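Long-range contact in putative glucoamylase (Bacteroides uniformis, PDB 4GL3), which probably hydrolyses glycosidic bonds in carbohydrates, as a glucoamylase-like enzyme: residues A[40-54]-A[101-113]. Sequence-based numbering, arbitrary orientation.
Sequences LAHERSNGGAETATI and WAHWMNGKTGKTI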
ATOM      1  N   LEU A  40     -12.284 -10.852  -0.159  1.00 25.10           N
ATOM      2  CA  LEU A  40     -10.948 -10.492   0.288  1.00 23.88           C
ATOM      3  C   LEU A  40      -9.867 -11.126  -0.596  1.00 24.93           C
ATOM      4  O   LEU A  40     -10.094 -12.136  -1.296  1.00 22.70           O
ATOM      5  CB  LEU A  40     -10.729 -10.877   1.772  1.00 24.19           C
ATOM      6  CG  LEU A  40     -11.627 -10.257   2.845  1.00 26.12           C
ATOM      7  CD1 LEU A  40     -11.341 -10.845   4.244  1.00 26.14           C
ATOM      8  CD2 LEU A  40     -11.490  -8.718   2.819  1.00 24.28           C
ATOM      9  N   ALA A  41      -8.705 -10.482  -0.580  1.00 24.08           N
ATOM     10  CA  ALA A  41      -7.562 -10.871  -1.396  1.00 25.13           C
ATOM     11  C   ALA A  41      -6.715 -11.916  -0.694  1.00 25.07           C
ATOM     12  O   ALA A  41      -6.493 -11.860   0.532  1.00 25.55           O
ATOM     13  CB  ALA A  41      -6.711  -9.630  -1.712  1.00 22.47           C
ATOM     14  N   HIS A  42      -6.273 -12.906  -1.451  1.00 24.57           N
ATOM     15  CA  HIS A  42      -5.240 -13.823  -0.997  1.00 24.32           C
ATOM     16  C   HIS A  42      -3.920 -13.059  -0.781  1.00 27.82           C
ATOM     17  O   HIS A  42      -3.595 -12.108  -1.513  1.00 24.55           O
ATOM     18  CB  HIS A  42      -4.961 -14.915  -2.031  1.00 27.80           C
ATOM     19  CG  HIS A  42      -5.972 -16.000  -2.079  1.00 31.59           C
ATOM     20  ND1 HIS A  42      -7.090 -15.948  -2.885  1.00 40.97           N
ATOM     21  CD2 HIS A  42      -6.005 -17.199  -1.465  1.00 28.34           C
ATOM     22  CE1 HIS A  42      -7.787 -17.056  -2.727  1.00 33.27           C
ATOM     23  NE2 HIS A  42      -7.150 -17.831  -1.870  1.00 36.57           N
ATOM     24  N   GLU A  43      -3.130 -13.505   0.192  1.00 25.90           N
ATOM     25  CA  GLU A  43      -1.822 -12.926   0.415  1.00 26.14           C
ATOM     26  C   GLU A  43      -0.934 -13.165  -0.800  1.00 25.06           C
ATOM     27  O   GLU A  43      -0.122 -12.307  -1.162  1.00 27.59           O
ATOM     28  CB  GLU A  43      -1.164 -13.519   1.694  1.00 31.93           C
ATOM     29  CG  GLU A  43       0.370 -13.357   1.830  1.00 42.24           C
ATOM     30  CD  GLU A  43       0.955 -11.963   2.274  1.00 55.98           C
ATOM     31  OE1 GLU A  43       0.284 -11.050   2.933  1.00 42.59           O
ATOM     32  OE2 GLU A  43       2.191 -11.804   1.946  1.00 44.50           O
ATOM     33  N   ARG A  44      -1.058 -14.350  -1.387  1.00 22.59           N
ATOM     34  CA  ARG A  44      -0.232 -14.729  -2.561  1.00 25.23           C
ATOM     35  C   ARG A  44      -0.967 -15.805  -3.392  1.00 27.95           C
ATOM     36  O   ARG A  44      -1.901 -16.434  -2.897  1.00 28.94           O
ATOM     37  CB  ARG A  44       1.160 -15.245  -2.125  1.00 27.26           C
ATOM     38  CG  ARG A  44       1.091 -16.477  -1.212  1.00 27.25           C
ATOM     39  CD  ARG A  44       2.448 -17.074  -0.845  1.00 30.29           C
ATOM     40  NE  ARG A  44       3.433 -16.086  -0.402  1.00 29.51           N
ATOM     41  CZ  ARG A  44       4.524 -15.695  -1.083  1.00 30.71           C
ATOM     42  NH1 ARG A  44       4.812 -16.163  -2.309  1.00 29.53           N
ATOM     43  NH2 ARG A  44       5.332 -14.798  -0.526  1.00 27.55           N
ATOM     44  N   SER A  45      -0.540 -16.002  -4.643  1.00 26.08           N
ATOM     45  CA  SER A  45      -1.120 -16.963  -5.526  1.00 26.93           C
ATOM     46  C   SER A  45      -0.600 -18.371  -5.251  1.00 29.76           C
ATOM     47  O   SER A  45      -1.150 -19.314  -5.776  1.00 31.34           O
ATOM     48  CB  SER A  45      -0.781 -16.586  -6.982  1.00 30.73           C
ATOM     49  OG  SER A  45       0.641 -16.513  -7.178  1.00 27.01           O
ATOM     50  N   ASN A  46       0.476 -18.540  -4.492  1.00 30.63           N
ATOM     51  CA  ASN A  46       1.034 -19.894  -4.291  1.00 29.59           C
ATOM     52  C   ASN A  46       1.173 -20.222  -2.780  1.00 32.71           C
ATOM     53  O   ASN A  46       2.172 -20.765  -2.342  1.00 40.07           O
ATOM     54  CB  ASN A  46       2.361 -20.053  -5.062  1.00 30.88           C
ATOM     55  CG  ASN A  46       3.459 -19.099  -4.573  1.00 30.82           C
ATOM     56  OD1 ASN A  46       3.180 -18.070  -3.933  1.00 30.32           O
ATOM     57  ND2 ASN A  46       4.726 -19.424  -4.914  1.00 33.83           N
ATOM     58  N   GLY A  47       0.140 -19.887  -1.996  1.00 35.81           N
ATOM     59  CA  GLY A  47       0.120 -20.088  -0.526  1.00 37.47           C
ATOM     60  C   GLY A  47      -1.073 -20.941  -0.090  1.00 36.28           C
ATOM     61  O   GLY A  47      -1.536 -21.833  -0.828  1.00 34.22           O
ATOM     62  N   GLY A  48      -1.612 -20.684   1.092  1.00 44.10           N
ATOM     63  CA  GLY A  48      -2.904 -21.317   1.480  1.00 57.91           C
ATOM     64  C   GLY A  48      -3.980 -21.308   0.370  1.00 61.61           C
ATOM     65  O   GLY A  48      -3.895 -20.592  -0.641  1.00 58.19           O
ATOM     66  N   ALA A  49      -4.994 -22.139   0.526  1.00 42.69           N
ATOM     67  CA  ALA A  49      -6.281 -21.850  -0.096  1.00 39.00           C
ATOM     68  C   ALA A  49      -7.094 -20.904   0.831  1.00 34.70           C
ATOM     69  O   ALA A  49      -8.065 -20.314   0.420  1.00 35.40           O
ATOM     70  CB  ALA A  49      -7.029 -23.151  -0.359  1.00 43.08           C
ATOM     71  N   GLU A  50      -6.684 -20.756   2.090  1.00 31.11           N
ATOM     72  CA  GLU A  50      -7.544 -20.162   3.121  1.00 34.86           C
ATOM     73  C   GLU A  50      -7.201 -18.735   3.542  1.00 28.62           C
ATOM     74  O   GLU A  50      -8.016 -18.097   4.216  1.00 28.31           O
ATOM     75  CB  GLU A  50      -7.459 -21.022   4.394  1.00 44.61           C
ATOM     76  CG  GLU A  50      -7.687 -22.521   4.182  1.00 62.61           C
ATOM     77  CD  GLU A  50      -9.154 -22.828   3.923  1.00 78.31           C
ATOM     78  OE1 GLU A  50      -9.988 -22.616   4.830  1.00 82.46           O
ATOM     79  OE2 GLU A  50      -9.490 -23.281   2.813  1.00 77.77           O
ATOM     80  N   THR A  51      -5.993 -18.273   3.231  1.00 25.78           N
ATOM     81  CA  THR A  51      -5.452 -17.021   3.777  1.00 26.55           C
ATOM     82  C   THR A  51      -5.869 -15.774   3.029  1.00 26.39           C
ATOM     83  O   THR A  51      -5.716 -15.702   1.816  1.00 30.10           O
ATOM     84  CB  THR A  51      -3.926 -17.062   3.753  1.00 30.33           C
ATOM     85  OG1 THR A  51      -3.556 -18.261   4.379  1.00 28.79           O
ATOM     86  CG2 THR A  51      -3.273 -15.828   4.502  1.00 22.14           C
ATOM     87  N   ALA A  52      -6.442 -14.825   3.753  1.00 24.69           N
ATOM     88  CA  ALA A  52      -6.760 -13.481   3.233  1.00 22.98           C
ATOM     89  C   ALA A  52      -5.864 -12.507   3.970  1.00 24.40           C
ATOM     90  O   ALA A  52      -5.575 -12.675   5.168  1.00 22.76           O
ATOM     91  CB  ALA A  52      -8.212 -13.143   3.479  1.00 19.57           C
ATOM     92  N   THR A  53      -5.390 -11.487   3.276  1.00 21.85           N
ATOM     93  CA  THR A  53      -4.582 -10.467   3.918  1.00 20.67           C
ATOM     94  C   THR A  53      -5.323  -9.150   4.008  1.00 22.97           C
ATOM     95  O   THR A  53      -5.914  -8.676   3.036  1.00 22.26           O
ATOM     96  CB  THR A  53      -3.203 -10.382   3.260  1.00 22.91           C
ATOM     97  OG1 THR A  53      -2.371  -9.519   4.040  1.00 30.11           O
ATOM     98  CG2 THR A  53      -3.308  -9.943   1.766  1.00 21.32           C
ATOM     99  N   ILE A  54      -5.321  -8.544   5.189  1.00 24.09           N
ATOM    100  CA  ILE A  54      -6.147  -7.338   5.402  1.00 20.41           C
ATOM    101  C   ILE A  54      -5.640  -6.094   4.701  1.00 23.54           C
ATOM    102  O   ILE A  54      -6.471  -5.363   4.127  1.00 20.10           O
ATOM    103  CB  ILE A  54      -6.430  -7.096   6.912  1.00 20.94           C
ATOM    104  CG1 ILE A  54      -7.479  -8.143   7.403  1.00 21.88           C
ATOM    105  CG2 ILE A  54      -6.857  -5.660   7.235  1.00 18.71           C
ATOM    106  CD1 ILE A  54      -8.958  -7.951   6.988  1.00 20.66           C
ATOM    107  N   TRP A 101      -8.479  -5.387  12.756  1.00 18.62           N
ATOM    108  CA  TRP A 101      -8.307  -6.783  12.342  1.00 19.68           C
ATOM    109  C   TRP A 101      -6.859  -7.231  12.462  1.00 17.28           C
ATOM    110  O   TRP A 101      -5.936  -6.396  12.557  1.00 19.33           O
ATOM    111  CB  TRP A 101      -8.811  -6.962  10.884  1.00 19.77           C
ATOM    112  CG  TRP A 101     -10.217  -6.443  10.670  1.00 18.63           C
ATOM    113  CD1 TRP A 101     -11.367  -7.082  10.958  1.00 22.79           C
ATOM    114  CD2 TRP A 101     -10.599  -5.150  10.136  1.00 20.32           C
ATOM    115  NE1 TRP A 101     -12.465  -6.298  10.588  1.00 21.32           N
ATOM    116  CE2 TRP A 101     -11.998  -5.104  10.105  1.00 22.09           C
ATOM    117  CE3 TRP A 101      -9.890  -4.054   9.670  1.00 21.23           C
ATOM    118  CZ2 TRP A 101     -12.678  -4.002   9.664  1.00 21.17           C
ATOM    119  CZ3 TRP A 101     -10.571  -2.939   9.234  1.00 23.52           C
ATOM    120  CH2 TRP A 101     -11.951  -2.934   9.200  1.00 19.18           C
ATOM    121  N   ALA A 102      -6.691  -8.554  12.434  1.00 20.03           N
ATOM    122  CA  ALA A 102      -5.413  -9.225  12.263  1.00 18.04           C
ATOM    123  C   ALA A 102      -4.801  -8.991  10.852  1.00 25.05           C
ATOM    124  O   ALA A 102      -5.476  -8.496   9.933  1.00 23.07           O
ATOM    125  CB  ALA A 102      -5.520 -10.722  12.606  1.00 16.17           C
ATOM    126  N   HIS A 103      -3.494  -9.249  10.724  1.00 21.60           N
ATOM    127  CA  HIS A 103      -2.787  -9.189   9.440  1.00 20.12           C
ATOM    128  C   HIS A 103      -3.446 -10.216   8.492  1.00 22.19           C
ATOM    129  O   HIS A 103      -3.799  -9.886   7.367  1.00 22.66           O
ATOM    130  CB  HIS A 103      -1.316  -9.440   9.704  1.00 21.21           C
ATOM    131  CG  HIS A 103      -0.405  -9.327   8.512  1.00 23.55           C
ATOM    132  ND1 HIS A 103       0.972  -9.195   8.661  1.00 24.34           N
ATOM    133  CD2 HIS A 103      -0.639  -9.377   7.176  1.00 27.21           C
ATOM    134  CE1 HIS A 103       1.531  -9.142   7.454  1.00 27.95           C
ATOM    135  NE2 HIS A 103       0.577  -9.258   6.539  1.00 22.29           N
ATOM    136  N   TRP A 104      -3.574 -11.456   8.952  1.00 19.30           N
ATOM    137  CA  TRP A 104      -4.177 -12.535   8.169  1.00 20.22           C
ATOM    138  C   TRP A 104      -5.447 -13.050   8.841  1.00 24.31           C
ATOM    139  O   TRP A 104      -5.500 -13.146  10.057  1.00 20.91           O
ATOM    140  CB  TRP A 104      -3.208 -13.707   8.057  1.00 23.15           C
ATOM    141  CG  TRP A 104      -2.059 -13.517   7.105  1.00 23.55           C
ATOM    142  CD1 TRP A 104      -1.881 -12.518   6.232  1.00 25.07           C
ATOM    143  CD2 TRP A 104      -0.958 -14.405   6.934  1.00 24.49           C
ATOM    144  NE1 TRP A 104      -0.729 -12.713   5.508  1.00 25.69           N
ATOM    145  CE2 TRP A 104      -0.141 -13.866   5.926  1.00 28.07           C
ATOM    146  CE3 TRP A 104      -0.586 -15.611   7.541  1.00 27.60           C
ATOM    147  CZ2 TRP A 104       1.040 -14.479   5.492  1.00 30.90           C
ATOM    148  CZ3 TRP A 104       0.585 -16.246   7.096  1.00 32.43           C
ATOM    149  CH2 TRP A 104       1.386 -15.665   6.085  1.00 33.08           C
HETATM  150  N   MSE A 105      -6.446 -13.375   8.035  1.00 24.86           N
HETATM  151  CA  MSE A 105      -7.630 -14.112   8.471  1.00 22.15           C
HETATM  152  C   MSE A 105      -8.062 -15.128   7.426  1.00 24.18           C
HETATM  153  O   MSE A 105      -7.642 -15.075   6.233  1.00 25.04           O
HETATM  154  CB  MSE A 105      -8.826 -13.167   8.761  1.00 24.08           C
HETATM  155  CG  MSE A 105      -9.290 -12.356   7.621  1.00 25.14           C
HETATM  156 SE   MSE A 105     -10.982 -11.407   7.940  0.75 20.46          SE
HETATM  157  CE  MSE A 105     -10.435 -10.401   9.486  1.00 20.41           C
ATOM    158  N   ASN A 106      -8.867 -16.080   7.876  1.00 22.29           N
ATOM    159  CA  ASN A 106      -9.396 -17.071   6.983  1.00 23.46           C
ATOM    160  C   ASN A 106     -10.424 -16.372   6.091  1.00 25.81           C
ATOM    161  O   ASN A 106     -11.364 -15.773   6.602  1.00 23.41           O
ATOM    162  CB  ASN A 106      -9.979 -18.208   7.784  1.00 23.97           C
ATOM    163  CG  ASN A 106     -10.515 -19.320   6.935  1.00 29.58           C
ATOM    164  OD1 ASN A 106     -11.397 -19.112   6.089  1.00 24.45           O
ATOM    165  ND2 ASN A 106     -10.050 -20.528   7.196  1.00 26.93           N
ATOM    166  N   GLY A 107     -10.235 -16.442   4.775  1.00 27.07           N
ATOM    167  CA  GLY A 107     -11.104 -15.740   3.816  1.00 26.87           C
ATOM    168  C   GLY A 107     -12.515 -16.316   3.647  1.00 28.18           C
ATOM    169  O   GLY A 107     -13.345 -15.717   3.015  1.00 26.61           O
ATOM    170  N   LYS A 108     -12.766 -17.491   4.226  1.00 28.17           N
ATOM    171  CA  LYS A 108     -14.091 -18.065   4.291  1.00 30.54           C
ATOM    172  C   LYS A 108     -14.745 -17.846   5.670  1.00 33.75           C
ATOM    173  O   LYS A 108     -15.879 -17.486   5.722  1.00 29.22           O
ATOM    174  CB  LYS A 108     -14.079 -19.573   4.000  1.00 39.76           C
ATOM    175  CG  LYS A 108     -13.195 -20.036   2.843  1.00 54.40           C
ATOM    176  CD  LYS A 108     -13.290 -21.564   2.680  1.00 73.50           C
ATOM    177  CE  LYS A 108     -12.745 -22.084   1.347  1.00 73.47           C
ATOM    178  NZ  LYS A 108     -11.402 -21.532   1.003  1.00 62.69           N
ATOM    179  N   THR A 109     -14.051 -18.050   6.778  1.00 27.59           N
ATOM    180  CA  THR A 109     -14.696 -18.013   8.093  1.00 25.36           C
ATOM    181  C   THR A 109     -14.479 -16.721   8.863  1.00 27.48           C
ATOM    182  O   THR A 109     -15.157 -16.448   9.842  1.00 27.61           O
ATOM    183  CB  THR A 109     -14.153 -19.139   8.997  1.00 27.63           C
ATOM    184  OG1 THR A 109     -12.748 -18.875   9.250  1.00 27.89           O
ATOM    185  CG2 THR A 109     -14.417 -20.537   8.329  1.00 26.63           C
ATOM    186  N   GLY A 110     -13.507 -15.929   8.456  1.00 25.77           N
ATOM    187  CA  GLY A 110     -13.208 -14.688   9.157  1.00 23.64           C
ATOM    188  C   GLY A 110     -12.427 -14.844  10.465  1.00 24.93           C
ATOM    189  O   GLY A 110     -12.284 -13.869  11.190  1.00 23.16           O
ATOM    190  N   LYS A 111     -11.924 -16.040  10.768  1.00 20.78           N
ATOM    191  CA  LYS A 111     -11.143 -16.256  11.968  1.00 21.78           C
ATOM    192  C   LYS A 111      -9.674 -15.842  11.756  1.00 23.23           C
ATOM    193  O   LYS A 111      -9.072 -16.084  10.705  1.00 25.42           O
ATOM    194  CB  LYS A 111     -11.279 -17.729  12.429  1.00 22.67           C
ATOM    195  CG  LYS A 111     -12.727 -18.186  12.654  1.00 32.10           C
ATOM    196  CD  LYS A 111     -13.529 -17.256  13.618  1.00 30.65           C
ATOM    197  CE  LYS A 111     -14.995 -17.709  13.816  1.00 36.45           C
ATOM    198  NZ  LYS A 111     -15.797 -16.709  14.627  1.00 34.10           N
ATOM    199  N   THR A 112      -9.088 -15.192  12.747  1.00 21.69           N
ATOM    200  CA  THR A 112      -7.704 -14.789  12.670  1.00 20.39           C
ATOM    201  C   THR A 112      -6.795 -15.966  12.381  1.00 21.63           C
ATOM    202  O   THR A 112      -6.991 -17.032  12.927  1.00 21.79           O
ATOM    203  CB  THR A 112      -7.275 -14.119  13.984  1.00 22.27           C
ATOM    204  OG1 THR A 112      -8.016 -12.891  14.101  1.00 19.97           O
ATOM    205  CG2 THR A 112      -5.730 -13.856  14.017  1.00 19.85           C
ATOM    206  N   ILE A 113      -5.789 -15.736  11.533  1.00 21.71           N
ATOM    207  CA  ILE A 113      -4.630 -16.665  11.322  1.00 23.43           C
ATOM    208  C   ILE A 113      -3.410 -15.932  11.819  1.00 21.68           C
ATOM    209  O   ILE A 113      -3.094 -14.870  11.318  1.00 22.97           O
ATOM    210  CB  ILE A 113      -4.406 -17.025   9.838  1.00 22.19           C
ATOM    211  CG1 ILE A 113      -5.654 -17.758   9.330  1.00 27.10           C
ATOM    212  CG2 ILE A 113      -3.159 -17.944   9.651  1.00 22.44           C
ATOM    213  CD1 ILE A 113      -5.751 -17.889   7.802  1.00 25.47           C
TER
HETATM  214  O   HOH W   1     -12.039 -22.786   6.182  1.00 49.89           O
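W104 lies against T51 and E43 where strand 51-53 pairs antiparallel with strand 104-106, in a small three-stranded sheet of a largely helical chain, consistent with the (alpha/alpha)6 toroid of the six-hairpin glycosidases. The T51 methyl CG2 sits over one face of the indole, 3.7 Å from the centroid of its five-membered ring and 14° off the normal, a CH-pi contact. With chi1 at -52°, T51 OG1 lies beside the backbone N and the methyl is swung opposite that N, onto the indole. At the indole edge W104 NE1 donates to E43 OE1 (3.2 Å, 169°), nearly in the ring plane but from above the carboxylate plane; T53 OG1 touches the same edge. On the sheet face of A52 and M105, the selenomethionine M105 places SE 3.8 Å from L40 CD1, while its CE meets I54 CD1; F88 of helix 75-90 touches L40 and M105, and L89 touches I54. Main-chain bonds fix the register: A52 and M105 form the hydrogen-bonded pair, and I54 N, at the start of helix 54-69, donates to H103 O. Beyond the strand end, E50 O receives G107 N at 2.8 Å. The E50 carboxylate is shared, OE2 making a salt bridge to K108 NZ and OE1 taking N106 ND2 on its anti side. N106 OD1 accepts K108 N at 2.8 Å, an Asx turn, and also T109 N at 2.9 Å, which extends it to an Asx motif; these two bonds hold the amide so that ND2 faces E50 OE1.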